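Local atomic coordinates of hypothetical protein, similar to alpha-acetolactate decarboxylase (Staphylococcus aureus subsp. aureus, PDB entry 1XV2), a protein that probably catalyses the decarboxylation of alpha-acetolactate to acetoin, with a bound zinc ion. Residues A[28-42]-A[68-82]. Numbering follows the deposited sequence.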
loop_
_atom_site.group_PDB
_atom_site.type_symbol
_atom_site.label_atom_id
_atom_site.label_comp_id
_atom_site.label_asym_id
_atom_site.label_seq_id
_atom_site.Cartn_x
_atom_site.Cartn_y
_atom_site.Cartn_z
ATOM N N ILE A 28 -0.326 -6.793 20.611
ATOM C CA ILE A 28 0.406 -5.567 20.931
ATOM C C ILE A 28 1.904 -5.861 20.914
ATOM O O ILE A 28 2.689 -5.111 20.333
ATOM C CB ILE A 28 0.027 -5.024 22.329
ATOM C CG1 ILE A 28 -1.347 -4.357 22.278
ATOM C CG2 ILE A 28 1.089 -4.036 22.813
ATOM C CD1 ILE A 28 -1.388 -3.091 21.429
ATOM N N ASN A 29 2.289 -6.962 21.556
ATOM C CA ASN A 29 3.686 -7.379 21.619
ATOM C C ASN A 29 4.266 -7.592 20.224
ATOM O O ASN A 29 5.418 -7.243 19.963
ATOM C CB ASN A 29 3.820 -8.677 22.430
ATOM C CG ASN A 29 3.646 -8.460 23.926
ATOM O OD1 ASN A 29 3.495 -9.417 24.686
ATOM N ND2 ASN A 29 3.677 -7.205 24.356
ATOM N N GLU A 30 3.471 -8.169 19.328
ATOM C CA GLU A 30 3.931 -8.415 17.966
ATOM C C GLU A 30 4.175 -7.091 17.237
ATOM O O GLU A 30 5.121 -6.962 16.459
ATOM C CB GLU A 30 2.903 -9.258 17.203
ATOM C CG GLU A 30 2.549 -10.562 17.910
ATOM C CD GLU A 30 1.566 -11.416 17.130
ATOM O OE1 GLU A 30 0.569 -10.869 16.613
ATOM O OE2 GLU A 30 1.789 -12.641 17.049
ATOM N N LEU A 31 3.320 -6.107 17.496
ATOM C CA LEU A 31 3.465 -4.797 16.870
ATOM C C LEU A 31 4.726 -4.092 17.373
ATOM O O LEU A 31 5.468 -3.494 16.593
ATOM C CB LEU A 31 2.232 -3.935 17.161
ATOM C CG LEU A 31 1.221 -3.809 16.020
ATOM C CD1 LEU A 31 1.823 -2.971 14.899
ATOM C CD2 LEU A 31 0.830 -5.183 15.509
ATOM N N LEU A 32 4.965 -4.171 18.677
ATOM C CA LEU A 32 6.128 -3.540 19.278
ATOM C C LEU A 32 7.432 -4.071 18.698
ATOM O O LEU A 32 8.470 -3.416 18.786
ATOM C CB LEU A 32 6.104 -3.732 20.795
ATOM C CG LEU A 32 5.143 -2.798 21.535
ATOM C CD1 LEU A 32 5.150 -3.108 23.021
ATOM C CD2 LEU A 32 5.568 -1.353 21.292
ATOM N N GLU A 33 7.381 -5.259 18.105
ATOM C CA GLU A 33 8.570 -5.840 17.498
ATOM C C GLU A 33 8.981 -5.008 16.287
ATOM O O GLU A 33 10.150 -5.007 15.892
ATOM C CB GLU A 33 8.309 -7.287 17.060
ATOM C CG GLU A 33 8.225 -8.301 18.196
ATOM C CD GLU A 33 9.503 -8.368 19.026
ATOM O OE1 GLU A 33 9.715 -7.475 19.878
ATOM O OE2 GLU A 33 10.302 -9.311 18.819
ATOM N N HIS A 34 8.019 -4.294 15.704
ATOM C CA HIS A 34 8.287 -3.470 14.531
ATOM C C HIS A 34 8.454 -1.977 14.816
ATOM O O HIS A 34 8.769 -1.211 13.910
ATOM C CB HIS A 34 7.179 -3.645 13.486
ATOM C CG HIS A 34 7.081 -5.031 12.928
ATOM N ND1 HIS A 34 6.391 -6.043 13.562
ATOM C CD2 HIS A 34 7.581 -5.572 11.792
ATOM C CE1 HIS A 34 6.469 -7.146 12.839
ATOM N NE2 HIS A 34 7.185 -6.887 11.760
ATOM N N GLY A 35 8.245 -1.554 16.058
ATOM C CA GLY A 35 8.396 -0.139 16.352
ATOM C C GLY A 35 8.251 0.273 17.800
ATOM O O GLY A 35 8.055 -0.561 18.685
ATOM N N ASN A 36 8.349 1.581 18.033
ATOM C CA ASN A 36 8.235 2.156 19.367
ATOM C C ASN A 36 7.353 3.405 19.371
ATOM O O ASN A 36 7.108 4.001 20.421
ATOM C CB ASN A 36 9.619 2.517 19.904
ATOM C CG ASN A 36 10.436 3.313 18.910
ATOM O OD1 ASN A 36 9.950 4.273 18.312
ATOM N ND2 ASN A 36 11.692 2.923 18.732
ATOM N N LEU A 37 6.881 3.797 18.193
ATOM C CA LEU A 37 6.021 4.966 18.065
ATOM C C LEU A 37 4.939 4.704 17.030
ATOM O O LEU A 37 5.231 4.306 15.903
ATOM C CB LEU A 37 6.844 6.192 17.658
ATOM C CG LEU A 37 6.070 7.490 17.403
ATOM C CD1 LEU A 37 6.970 8.682 17.678
ATOM C CD2 LEU A 37 5.551 7.515 15.974
ATOM N N GLY A 38 3.685 4.930 17.417
ATOM C CA GLY A 38 2.594 4.699 16.491
ATOM C C GLY A 38 1.210 4.829 17.094
ATOM O O GLY A 38 1.033 5.317 18.211
ATOM N N ILE A 39 0.223 4.368 16.339
ATOM C CA ILE A 39 -1.167 4.441 16.749
ATOM C C ILE A 39 -1.890 3.158 16.368
ATOM O O ILE A 39 -1.446 2.423 15.486
ATOM C CB ILE A 39 -1.868 5.608 16.042
ATOM C CG1 ILE A 39 -1.834 5.373 14.527
ATOM C CG2 ILE A 39 -1.170 6.914 16.378
ATOM C CD1 ILE A 39 -2.390 6.511 13.710
ATOM N N ALA A 40 -3.016 2.905 17.022
ATOM C CA ALA A 40 -3.812 1.719 16.742
ATOM C C ALA A 40 -5.089 1.738 17.570
ATOM O O ALA A 40 -5.488 2.772 18.108
ATOM C CB ALA A 40 -3.002 0.453 17.056
ATOM N N THR A 41 -5.732 0.581 17.648
ATOM C CA THR A 41 -6.941 0.414 18.430
ATOM C C THR A 41 -7.011 -1.068 18.777
ATOM O O THR A 41 -6.209 -1.861 18.271
ATOM C CB THR A 41 -8.194 0.852 17.651
ATOM O OG1 THR A 41 -9.356 0.621 18.461
ATOM C CG2 THR A 41 -8.311 0.096 16.331
ATOM N N LEU A 42 -7.941 -1.446 19.645
ATOM C CA LEU A 42 -8.055 -2.846 20.042
ATOM C C LEU A 42 -9.197 -3.567 19.342
ATOM O O LEU A 42 -9.931 -2.973 18.557
ATOM C CB LEU A 42 -8.242 -2.944 21.559
ATOM C CG LEU A 42 -7.146 -2.300 22.411
ATOM C CD1 LEU A 42 -7.458 -2.525 23.878
ATOM C CD2 LEU A 42 -5.788 -2.896 22.057
ATOM N N LEU A 68 -1.008 -1.132 28.226
ATOM C CA LEU A 68 -1.432 -2.465 27.829
ATOM C C LEU A 68 -0.465 -3.544 28.306
ATOM O O LEU A 68 0.739 -3.311 28.420
ATOM C CB LEU A 68 -1.580 -2.520 26.308
ATOM C CG LEU A 68 -2.620 -1.540 25.750
ATOM C CD1 LEU A 68 -2.502 -1.443 24.242
ATOM C CD2 LEU A 68 -4.006 -1.999 26.155
ATOM N N LYS A 69 -0.999 -4.726 28.590
ATOM C CA LYS A 69 -0.179 -5.841 29.048
ATOM C C LYS A 69 0.716 -6.348 27.921
ATOM O O LYS A 69 1.875 -6.705 28.150
ATOM C CB LYS A 69 -1.066 -6.983 29.552
ATOM C CG LYS A 69 -0.289 -8.222 29.977
ATOM C CD LYS A 69 -1.218 -9.339 30.434
ATOM C CE LYS A 69 -0.437 -10.591 30.813
ATOM N NZ LYS A 69 -1.341 -11.694 31.239
ATOM N N GLY A 70 0.172 -6.383 26.707
ATOM C CA GLY A 70 0.942 -6.848 25.568
ATOM C C GLY A 70 0.266 -7.942 24.757
ATOM O O GLY A 70 0.541 -8.102 23.568
ATOM N N ASP A 71 -0.631 -8.687 25.390
ATOM C CA ASP A 71 -1.329 -9.779 24.719
ATOM C C ASP A 71 -2.635 -9.346 24.055
ATOM O O ASP A 71 -3.292 -10.147 23.389
ATOM C CB ASP A 71 -1.612 -10.901 25.717
ATOM C CG ASP A 71 -2.562 -10.475 26.817
ATOM O OD1 ASP A 71 -2.270 -9.465 27.491
ATOM O OD2 ASP A 71 -3.599 -11.148 27.006
ATOM N N GLU A 72 -3.022 -8.087 24.240
ATOM C CA GLU A 72 -4.251 -7.589 23.631
ATOM C C GLU A 72 -4.101 -7.644 22.116
ATOM O O GLU A 72 -3.000 -7.479 21.594
ATOM C CB GLU A 72 -4.538 -6.148 24.070
ATOM C CG GLU A 72 -4.756 -5.974 25.566
ATOM C CD GLU A 72 -3.464 -5.801 26.339
ATOM O OE1 GLU A 72 -2.379 -6.039 25.766
ATOM O OE2 GLU A 72 -3.537 -5.426 27.531
ATOM N N LYS A 73 -5.202 -7.877 21.414
ATOM C CA LYS A 73 -5.162 -7.955 19.957
ATOM C C LYS A 73 -5.615 -6.650 19.297
ATOM O O LYS A 73 -6.399 -5.895 19.869
ATOM C CB LYS A 73 -6.034 -9.120 19.474
ATOM C CG LYS A 73 -5.462 -10.492 19.817
ATOM C CD LYS A 73 -6.319 -11.629 19.278
ATOM C CE LYS A 73 -7.669 -11.704 19.981
ATOM N NZ LYS A 73 -8.477 -12.885 19.537
ATOM N N VAL A 74 -5.109 -6.394 18.094
ATOM C CA VAL A 74 -5.456 -5.186 17.344
ATOM C C VAL A 74 -5.879 -5.538 15.918
ATOM O O VAL A 74 -5.324 -6.444 15.302
ATOM C CB VAL A 74 -4.258 -4.207 17.278
ATOM C CG1 VAL A 74 -3.805 -3.849 18.682
ATOM C CG2 VAL A 74 -3.113 -4.829 16.500
ATOM N N PRO A 75 -6.882 -4.828 15.381
ATOM C CA PRO A 75 -7.377 -5.066 14.022
ATOM C C PRO A 75 -6.695 -4.162 12.997
ATOM O O PRO A 75 -6.709 -4.448 11.798
ATOM C CB PRO A 75 -8.859 -4.760 14.154
ATOM C CG PRO A 75 -8.839 -3.578 15.067
ATOM C CD PRO A 75 -7.821 -3.971 16.130
ATOM N N TYR A 76 -6.105 -3.071 13.484
ATOM C CA TYR A 76 -5.413 -2.098 12.642
ATOM C C TYR A 76 -4.391 -1.305 13.449
ATOM O O TYR A 76 -4.718 -0.728 14.481
ATOM C CB TYR A 76 -6.418 -1.131 12.007
ATOM C CG TYR A 76 -5.772 -0.059 11.150
ATOM C CD1 TYR A 76 -4.798 -0.387 10.209
ATOM C CD2 TYR A 76 -6.143 1.278 11.273
ATOM C CE1 TYR A 76 -4.207 0.587 9.411
ATOM C CE2 TYR A 76 -5.560 2.265 10.476
ATOM C CZ TYR A 76 -4.592 1.911 9.549
ATOM O OH TYR A 76 -4.005 2.875 8.758
ATOM N N ALA A 77 -3.155 -1.270 12.967
ATOM C CA ALA A 77 -2.090 -0.559 13.663
ATOM C C ALA A 77 -1.000 -0.061 12.721
ATOM O O ALA A 77 -0.721 -0.680 11.699
ATOM C CB ALA A 77 -1.470 -1.471 14.715
ATOM N N SER A 78 -0.391 1.066 13.082
ATOM C CA SER A 78 0.699 1.656 12.315
ATOM C C SER A 78 1.807 1.938 13.319
ATOM O O SER A 78 1.556 2.549 14.361
ATOM C CB SER A 78 0.253 2.965 11.658
ATOM O OG SER A 78 -0.830 2.744 10.772
ATOM N N ILE A 79 3.026 1.497 13.022
ATOM C CA ILE A 79 4.131 1.706 13.953
ATOM C C ILE A 79 5.480 1.857 13.253
ATOM O O ILE A 79 5.646 1.459 12.104
ATOM C CB ILE A 79 4.213 0.537 14.959
ATOM C CG1 ILE A 79 4.939 0.983 16.226
ATOM C CG2 ILE A 79 4.944 -0.645 14.326
ATOM C CD1 ILE A 79 4.870 -0.032 17.361
ATOM N N THR A 80 6.445 2.437 13.957
ATOM C CA THR A 80 7.767 2.633 13.385
ATOM C C THR A 80 8.841 2.798 14.450
ATOM O O THR A 80 8.545 3.129 15.600
ATOM C CB THR A 80 7.802 3.891 12.493
ATOM O OG1 THR A 80 9.065 3.970 11.820
ATOM C CG2 THR A 80 7.614 5.147 13.341
ATOM N N ASN A 81 10.083 2.531 14.061
ATOM C CA ASN A 81 11.229 2.717 14.943
ATOM C C ASN A 81 11.574 4.165 14.642
ATOM O O ASN A 81 12.334 4.452 13.718
ATOM C CB ASN A 81 12.393 1.812 14.539
ATOM C CG ASN A 81 12.121 0.354 14.821
ATOM O OD1 ASN A 81 11.797 -0.021 15.950
ATOM N ND2 ASN A 81 12.254 -0.484 13.795
ATOM N N PHE A 82 10.988 5.074 15.413
ATOM C CA PHE A 82 11.180 6.500 15.200
ATOM C C PHE A 82 12.613 7.002 15.260
ATOM O O PHE A 82 13.268 6.942 16.295
ATOM C CB PHE A 82 10.327 7.303 16.183
ATOM C CG PHE A 82 10.139 8.736 15.779
ATOM C CD1 PHE A 82 9.512 9.052 14.579
ATOM C CD2 PHE A 82 10.605 9.772 16.585
ATOM C CE1 PHE A 82 9.350 10.378 14.182
ATOM C CE2 PHE A 82 10.447 11.103 16.198
ATOM C CZ PHE A 82 9.819 11.405 14.993
#
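Thr80 O accepts two backbone N-H groups, Asn36 N at 2.9 Å and Leu37 N at 3.2 Å, the former from 47° out of the carbonyl plane, the latter nearly in line with the C=O bond. Two consecutive residues facing Thr80 define a classic beta bulge, beyond which strands 37-42 and 77-80 run antiparallel (178°). The side chain of Asn36 extends this end: chi1 of 49° sets CG between the backbone N and the carbonyl carbon, and Asn36 OD1 accepts from Phe82 N at 3.2 Å. Leu37 CD1 rests over one face of the Phe82 ring, 4.0 Å from its centroid, a CH-pi contact. The side chain of Ile39, on the same sheet face as Leu37, comes to about 5 Å from the zinc ion held by His176, His178 and His189. On the face carrying Ala40 and Ala77, Ile79 stretches CD1 to within 3.4 Å of Gly35 C, while Leu31 CD1 drops from helix 28-32 onto Ala77 CB (3.6 Å). The first turn of that helix is tied separately, Ile28 N to Glu72 O and Asn29 N to Gly70 O; the Glu72 carboxylate in turn grips Lys69 N and Gly70 N through syn lone pairs. Backbone bonds at helix start and bulge thus hold both ends, while apolar side chains fill between.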